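Local structure of phenylalanine ammonia-lyase (Rhodosporidium toruloides, 1Y2M) at residues Val385-Glu389 against Ala390-Thr394; Pro595-His598 against Asp599-Ser602; Trp625-Ala628 against Ala629-Ala633. The protein catalyses the non-oxidative deamination of L-phenylalanine and L-tyrosine to trans-cinnamate and p-coumarate, working as a homotetramer built as a dimer of dimers. All blocks are in the same frame, centred on the assembly; numbering follows the deposited sequence.

The three contacts follow one another along the chain and fall into two regions of an elongated, mostly helical subunit. Contact 1 closes helix 368-391; contact 2 is a turn near the start of helix 593-611, and contact 3 lies inside the next helix, 619-646. The centres of contacts 1 and 2 are about 66 Å apart, and those of contacts 1 and 3 about 70 Å, on opposite sides of the chain's centre. Contacts 2 and 3 have centres about 9 Å apart, because their two helices pack against each other. Contact 1 lies nearer the probable cinnamate-binding residues, whereas contacts 2 and 3 belong to a helical region remote from them.

Contact 1: residues Val385-Glu389 against Ala390-Thr394; sequences VLTIE and AGQST
Two donors grip the carbonyl oxygen of I388 where helix 368-391 runs out. The hydroxyl OG of S393 gives it a hydrogen bond of 2.7 Å from OG to I388 O, while the amide N of Q392 reaches I388 O at 3.0 Å from the opposite face of the carbonyl plane. Neither lies in that plane: the hydroxyl stands 55° out of it. S393 holds its OG beside its own backbone N (chi1 -57°), which turns the hydroxyl back toward the last turn; serine suits this C-terminal helix end because its short arm reaches a main-chain acceptor. Before this, A390 N binds L386 O at 2.8 Å and G391 N binds T387 O, in the ordinary helical pattern. Glycine fits at 391 because a side chain would run into T387 O.

Q392, the first residue to leave helical backbone angles, folds its extended side chain over the preceding turn. Its OE1 comes within 3.8 Å of T387 CG2, and its amide nitrogen NE2 lies 4.0 Å from I388 CG1. Replacing Q392 with an alanine would probably open a gap beside T387 CG2 and I388 CG1, leaving these carbons without their amide cover. A water donates to both E389 O, at 2.6 Å, and S393 O, joining the last turn to the departing chain.

Further out, E389 bonds T272 through OE2, and its OE1 makes a salt bridge with R320 and a hydrogen bond with H322, both of the second subunit, so a carboxylate suits this intersubunit position. Its side chain is about 11 Å from that of N270, a probable cinnamate-binding residue. The helix end packs through L386 on helix 273-303, through E389 on helix 416-443, and through L386, T387 and A390 on helix 69-77.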
loop_
_atom_site.group_PDB
_atom_site.type_symbol
_atom_site.label_atom_id
_atom_site.label_comp_id
_atom_site.label_asym_id
_atom_site.label_seq_id
_atom_site.Cartn_x
_atom_site.Cartn_y
_atom_site.Cartn_z
ATOM N N VAL B 385 10.612 -19.386 -12.968
ATOM C CA VAL B 385 9.172 -19.684 -12.747
ATOM C C VAL B 385 8.390 -19.576 -14.067
ATOM O O VAL B 385 7.600 -20.475 -14.462
ATOM C CB VAL B 385 8.600 -18.777 -11.634
ATOM C CG1 VAL B 385 7.112 -18.937 -11.536
ATOM C CG2 VAL B 385 9.313 -19.031 -10.336
ATOM N N LEU B 386 8.532 -18.445 -14.750
ATOM C CA LEU B 386 7.747 -18.186 -15.953
ATOM C C LEU B 386 8.170 -19.126 -17.071
ATOM O O LEU B 386 7.347 -19.479 -17.920
ATOM C CB LEU B 386 7.893 -16.739 -16.407
ATOM C CG LEU B 386 7.175 -15.673 -15.602
ATOM C CD1 LEU B 386 7.299 -14.303 -16.246
ATOM C CD2 LEU B 386 5.698 -16.056 -15.461
ATOM N N THR B 387 9.418 -19.577 -17.079
ATOM C CA THR B 387 9.818 -20.528 -18.107
ATOM C C THR B 387 9.008 -21.832 -17.987
ATOM O O THR B 387 8.507 -22.397 -18.971
ATOM C CB THR B 387 11.324 -20.814 -18.053
ATOM O OG1 THR B 387 12.044 -19.612 -18.376
ATOM C CG2 THR B 387 11.714 -21.870 -19.083
ATOM N N ILE B 388 8.881 -22.326 -16.765
ATOM C CA ILE B 388 8.057 -23.534 -16.527
ATOM C C ILE B 388 6.606 -23.228 -16.856
ATOM O O ILE B 388 5.916 -24.050 -17.507
ATOM C CB ILE B 388 8.211 -24.036 -15.096
ATOM C CG1 ILE B 388 9.569 -24.684 -14.943
ATOM C CG2 ILE B 388 7.122 -25.080 -14.775
ATOM C CD1 ILE B 388 9.906 -25.122 -13.560
ATOM N N GLU B 389 6.130 -22.057 -16.422
ATOM C CA GLU B 389 4.702 -21.742 -16.580
ATOM C C GLU B 389 4.338 -21.600 -18.051
ATOM O O GLU B 389 3.349 -22.158 -18.501
ATOM C CB GLU B 389 4.341 -20.488 -15.768
ATOM C CG GLU B 389 2.861 -20.159 -15.733
ATOM C CD GLU B 389 2.026 -21.107 -14.928
ATOM O OE1 GLU B 389 2.585 -22.059 -14.393
ATOM O OE2 GLU B 389 0.794 -20.866 -14.861
ATOM N N ALA B 390 5.119 -20.844 -18.801
ATOM C CA ALA B 390 4.814 -20.529 -20.202
ATOM C C ALA B 390 5.176 -21.682 -21.113
ATOM O O ALA B 390 4.482 -21.949 -22.090
ATOM C CB ALA B 390 5.588 -19.282 -20.598
ATOM N N GLY B 391 6.227 -22.414 -20.760
ATOM C CA GLY B 391 6.793 -23.424 -21.658
ATOM C C GLY B 391 6.585 -24.887 -21.436
ATOM O O GLY B 391 6.765 -25.681 -22.362
ATOM N N GLN B 392 6.258 -25.258 -20.192
ATOM C CA GLN B 392 6.255 -26.629 -19.747
ATOM C C GLN B 392 5.086 -26.970 -18.857
ATOM O O GLN B 392 5.190 -27.898 -18.075
ATOM C CB GLN B 392 7.516 -26.899 -18.925
ATOM C CG GLN B 392 8.763 -26.580 -19.636
ATOM C CD GLN B 392 9.952 -26.449 -18.704
ATOM O OE1 GLN B 392 10.720 -25.478 -18.819
ATOM N NE2 GLN B 392 10.128 -27.406 -17.834
ATOM N N SER B 393 3.973 -26.258 -18.966
ATOM C CA SER B 393 2.846 -26.534 -18.092
ATOM C C SER B 393 1.545 -26.680 -18.852
ATOM O O SER B 393 1.297 -26.019 -19.853
ATOM C CB SER B 393 2.705 -25.451 -17.006
ATOM O OG SER B 393 3.909 -25.328 -16.243
ATOM N N THR B 394 0.730 -27.583 -18.330
ATOM C CA THR B 394 -0.670 -27.739 -18.691
ATOM C C THR B 394 -1.499 -27.058 -17.621
ATOM O O THR B 394 -1.393 -27.400 -16.428
ATOM C CB THR B 394 -1.070 -29.212 -18.769
ATOM O OG1 THR B 394 -0.193 -29.914 -19.671
ATOM C CG2 THR B 394 -2.488 -29.334 -19.238
HETATM O O HOH W 1 1.478 -23.072 -20.051
#

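Contact 2: residues Pro595-His598 against Asp599-Ser602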
loop_
_atom_site.group_PDB
_atom_site.type_symbol
_atom_site.label_atom_id
_atom_site.label_comp_id
_atom_site.label_asym_id
_atom_site.label_seq_id
_atom_site.Cartn_x
_atom_site.Cartn_y
_atom_site.Cartn_z
ATOM N N PRO B 595 32.396 36.434 -13.392
ATOM C CA PRO B 595 32.657 36.522 -11.933
ATOM C C PRO B 595 33.278 35.262 -11.317
ATOM O O PRO B 595 33.977 35.394 -10.310
ATOM C CB PRO B 595 31.270 36.812 -11.328
ATOM C CG PRO B 595 30.292 36.273 -12.334
ATOM C CD PRO B 595 30.969 36.603 -13.692
ATOM N N ARG B 596 33.016 34.089 -11.869
ATOM C CA ARG B 596 33.610 32.859 -11.385
ATOM C C ARG B 596 35.117 32.950 -11.372
ATOM O O ARG B 596 35.768 32.594 -10.408
ATOM C CB ARG B 596 33.199 31.686 -12.258
ATOM C CG ARG B 596 33.590 30.368 -11.604
ATOM C CD ARG B 596 33.105 29.171 -12.368
ATOM N NE ARG B 596 33.294 27.937 -11.604
ATOM C CZ ARG B 596 33.037 26.744 -12.109
ATOM N NH1 ARG B 596 32.570 26.653 -13.346
ATOM N NH2 ARG B 596 33.220 25.668 -11.392
ATOM N N TRP B 597 35.681 33.378 -12.493
ATOM C CA TRP B 597 37.151 33.399 -12.606
ATOM C C TRP B 597 37.791 34.513 -11.787
ATOM O O TRP B 597 38.872 34.340 -11.255
ATOM C CB TRP B 597 37.579 33.416 -14.074
ATOM C CG TRP B 597 37.430 32.009 -14.621
ATOM C CD1 TRP B 597 36.495 31.547 -15.488
ATOM C CD2 TRP B 597 38.214 30.892 -14.226
ATOM N NE1 TRP B 597 36.668 30.208 -15.691
ATOM C CE2 TRP B 597 37.724 29.776 -14.935
ATOM C CE3 TRP B 597 39.288 30.718 -13.336
ATOM C CZ2 TRP B 597 38.275 28.500 -14.777
ATOM C CZ3 TRP B 597 39.851 29.453 -13.202
ATOM C CH2 TRP B 597 39.335 28.360 -13.930
ATOM N N HIS B 598 37.134 35.661 -11.680
ATOM C CA HIS B 598 37.623 36.701 -10.811
ATOM C C HIS B 598 37.554 36.269 -9.352
ATOM O O HIS B 598 38.466 36.552 -8.600
ATOM C CB HIS B 598 36.914 38.024 -11.093
ATOM C CG HIS B 598 37.378 38.647 -12.365
ATOM N ND1 HIS B 598 38.578 39.323 -12.472
ATOM C CD2 HIS B 598 36.839 38.642 -13.605
ATOM C CE1 HIS B 598 38.758 39.707 -13.719
ATOM N NE2 HIS B 598 37.714 39.321 -14.425
ATOM N N ASP B 599 36.499 35.565 -8.982
ATOM C CA ASP B 599 36.417 35.002 -7.632
ATOM C C ASP B 599 37.558 34.000 -7.323
ATOM O O ASP B 599 38.266 34.084 -6.296
ATOM C CB ASP B 599 35.030 34.361 -7.450
ATOM C CG ASP B 599 34.947 33.523 -6.185
ATOM O OD1 ASP B 599 34.471 34.068 -5.146
ATOM O OD2 ASP B 599 35.438 32.376 -6.202
ATOM N N ALA B 600 37.775 33.087 -8.243
ATOM C CA ALA B 600 38.817 32.057 -8.040
ATOM C C ALA B 600 40.207 32.649 -7.853
ATOM O O ALA B 600 40.965 32.278 -6.936
ATOM C CB ALA B 600 38.832 31.102 -9.200
ATOM N N PHE B 601 40.576 33.559 -8.733
ATOM C CA PHE B 601 41.874 34.205 -8.621
ATOM C C PHE B 601 41.986 35.208 -7.492
ATOM O O PHE B 601 43.109 35.479 -7.044
ATOM C CB PHE B 601 42.359 34.739 -9.980
ATOM C CG PHE B 601 42.897 33.647 -10.843
ATOM C CD1 PHE B 601 44.185 33.177 -10.595
ATOM C CD2 PHE B 601 42.126 33.018 -11.828
ATOM C CE1 PHE B 601 44.727 32.143 -11.308
ATOM C CE2 PHE B 601 42.668 31.984 -12.558
ATOM C CZ PHE B 601 43.988 31.534 -12.296
ATOM N N SER B 602 40.869 35.753 -7.030
ATOM C CA SER B 602 40.873 36.576 -5.830
ATOM C C SER B 602 41.316 35.718 -4.645
ATOM O O SER B 602 42.210 36.092 -3.895
ATOM C CB SER B 602 39.512 37.184 -5.553
ATOM O OG SER B 602 39.580 37.975 -4.375
HETATM O O HOH W 2 35.441 30.706 -8.418
#
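Four successive i to i+4 hydrogen bonds carry the backbone from P595-H598 into D599-S602, among them D599 N to P595 O at 2.9 Å and a nearly straight one from F601 N to W597 O (3.1 Å, 172°). P595 suits the first turn of the helix, where its lack of an amide hydrogen costs little, and its carbonyl still accepts.

One turn apart, W597 and F601 meet on the same side of the helix. The six-membered part of the indole does the touching: W597 CE3 lies 3.7 Å from F601 CE2, and the two side chains cross obliquely. In both, CG lies beside the backbone N (chi1 -78°), which sends the two rings off the helix in a similar direction. The phenyl edge also lies against the backbone, with W597 O in the ring plane and 3.6 Å from F601 CD2. A600, whose CB is 4.2 Å from W597 CE3, is small, consistent with the close packing of L581 and L585 of helix 570-587 upon it.

This is an i, i+4 aromatic pair on the buried side of a helix in a helical bundle. W597 meets F544 and stands edge-to-face with F548, both on helix 506-560, while F601 is edge-to-face with W625 of helix 619-646. A large indole suits position 597, which helices 506-560, 570-587 and 619-646 all reach.

On another side, a water donates to R596 O and to D599 OD2, both at 2.8 Å. D599 OD2 also forms a salt bridge with R584, a partner that would be expected to favour the ionised carboxylate. The extended R596 chain carries its guanidinium group away from this turn, to L585 O and the hydroxyl of T588.

Contact 3: residues Trp625-Ala628 against Ala629-Ala633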
loop_
_atom_site.group_PDB
_atom_site.type_symbol
_atom_site.label_atom_id
_atom_site.label_comp_id
_atom_site.label_asym_id
_atom_site.label_seq_id
_atom_site.Cartn_x
_atom_site.Cartn_y
_atom_site.Cartn_z
ATOM N N TRP B 625 48.472 40.213 -11.786
ATOM C CA TRP B 625 48.499 38.782 -12.030
ATOM C C TRP B 625 47.090 38.192 -11.945
ATOM O O TRP B 625 46.622 37.477 -12.852
ATOM C CB TRP B 625 49.427 38.115 -11.020
ATOM C CG TRP B 625 49.321 36.665 -11.048
ATOM C CD1 TRP B 625 49.866 35.815 -11.963
ATOM C CD2 TRP B 625 48.592 35.843 -10.128
ATOM N NE1 TRP B 625 49.535 34.520 -11.671
ATOM C CE2 TRP B 625 48.743 34.507 -10.553
ATOM C CE3 TRP B 625 47.780 36.102 -9.009
ATOM C CZ2 TRP B 625 48.169 33.447 -9.882
ATOM C CZ3 TRP B 625 47.230 35.036 -8.339
ATOM C CH2 TRP B 625 47.418 33.735 -8.774
ATOM N N LYS B 626 46.399 38.509 -10.853
ATOM C CA LYS B 626 45.030 38.057 -10.633
ATOM C C LYS B 626 44.107 38.370 -11.830
ATOM O O LYS B 626 43.343 37.537 -12.308
ATOM C CB LYS B 626 44.493 38.696 -9.332
ATOM C CG LYS B 626 43.039 38.370 -9.008
ATOM C CD LYS B 626 42.053 39.331 -9.656
ATOM C CE LYS B 626 40.647 39.158 -9.080
ATOM N NZ LYS B 626 39.707 40.236 -9.531
ATOM N N VAL B 627 44.175 39.610 -12.296
ATOM C CA VAL B 627 43.318 40.036 -13.394
ATOM C C VAL B 627 43.724 39.312 -14.690
ATOM O O VAL B 627 42.869 38.773 -15.433
ATOM C CB VAL B 627 43.325 41.564 -13.539
ATOM C CG1 VAL B 627 42.617 41.967 -14.809
ATOM C CG2 VAL B 627 42.623 42.210 -12.333
ATOM N N ALA B 628 45.022 39.275 -14.972
ATOM C CA ALA B 628 45.480 38.601 -16.205
ATOM C C ALA B 628 45.125 37.127 -16.158
ATOM O O ALA B 628 44.710 36.536 -17.149
ATOM C CB ALA B 628 46.959 38.772 -16.390
ATOM N N ALA B 629 45.257 36.498 -14.994
ATOM C CA ALA B 629 44.967 35.093 -14.919
ATOM C C ALA B 629 43.491 34.825 -15.126
ATOM O O ALA B 629 43.121 33.864 -15.810
ATOM C CB ALA B 629 45.441 34.546 -13.620
ATOM N N ALA B 630 42.637 35.635 -14.494
ATOM C CA ALA B 630 41.195 35.475 -14.695
ATOM C C ALA B 630 40.818 35.657 -16.176
ATOM O O ALA B 630 40.024 34.880 -16.735
ATOM C CB ALA B 630 40.435 36.430 -13.835
ATOM N N GLU B 631 41.357 36.704 -16.809
ATOM C CA GLU B 631 41.063 36.984 -18.236
ATOM C C GLU B 631 41.483 35.818 -19.098
ATOM O O GLU B 631 40.766 35.404 -20.031
ATOM C CB GLU B 631 41.723 38.290 -18.695
ATOM C CG GLU B 631 41.016 39.498 -18.153
ATOM C CD GLU B 631 41.774 40.770 -18.434
ATOM O OE1 GLU B 631 42.938 40.679 -18.915
ATOM O OE2 GLU B 631 41.225 41.869 -18.151
ATOM N N SER B 632 42.637 35.265 -18.764
ATOM C CA SER B 632 43.164 34.115 -19.478
ATOM C C SER B 632 42.224 32.919 -19.345
ATOM O O SER B 632 41.929 32.209 -20.317
ATOM C CB SER B 632 44.574 33.788 -18.969
ATOM O OG SER B 632 45.062 32.574 -19.527
ATOM N N ALA B 633 41.752 32.640 -18.128
ATOM C CA ALA B 633 40.826 31.531 -17.909
ATOM C C ALA B 633 39.475 31.721 -18.621
ATOM O O ALA B 633 38.899 30.768 -19.172
ATOM C CB ALA B 633 40.625 31.285 -16.449
#
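A629 N donates to W625 O at 2.7 Å, almost in line with the carbonyl bond, and three further i to i+4 hydrogen bonds continue the ladder. E631 N reaches V627 O at 2.9 Å in similar fashion (168° at the hydrogen), while A630 N binds K626 O and S632 N binds A628 O.

The closest meeting of side chains from the two segments is between V627 and E631, which run side by side in the same direction. V627 CG1 stands anti to its own nitrogen (chi1 171°) and touches the carboxylate, 3.6 Å from E631 OE2. E631 CG, in turn, lies 3.4 Å from V627 O. Glutamate suits this exposed flank, where its carboxylate can meet solvent while its methylenes lean back toward V627.

A629 and A630 place only methyl groups against the preceding turn, A629 CB being 3.3 Å from W625 O. Their small size is consistent with the close approach of helix 593-611: F601 packs on A629, H598 on A630 and W597 on A633. K626 NZ reaches across to H598 ND1 in a probable hydrogen bond of 3.3 Å, a polar link beside this packing. W625 packs against helix 506-560, edge-to-face with H559. Small residues of helix 619-646 thus face the rings of helix 593-611, forming one packed helix pair of this mostly helical enzyme.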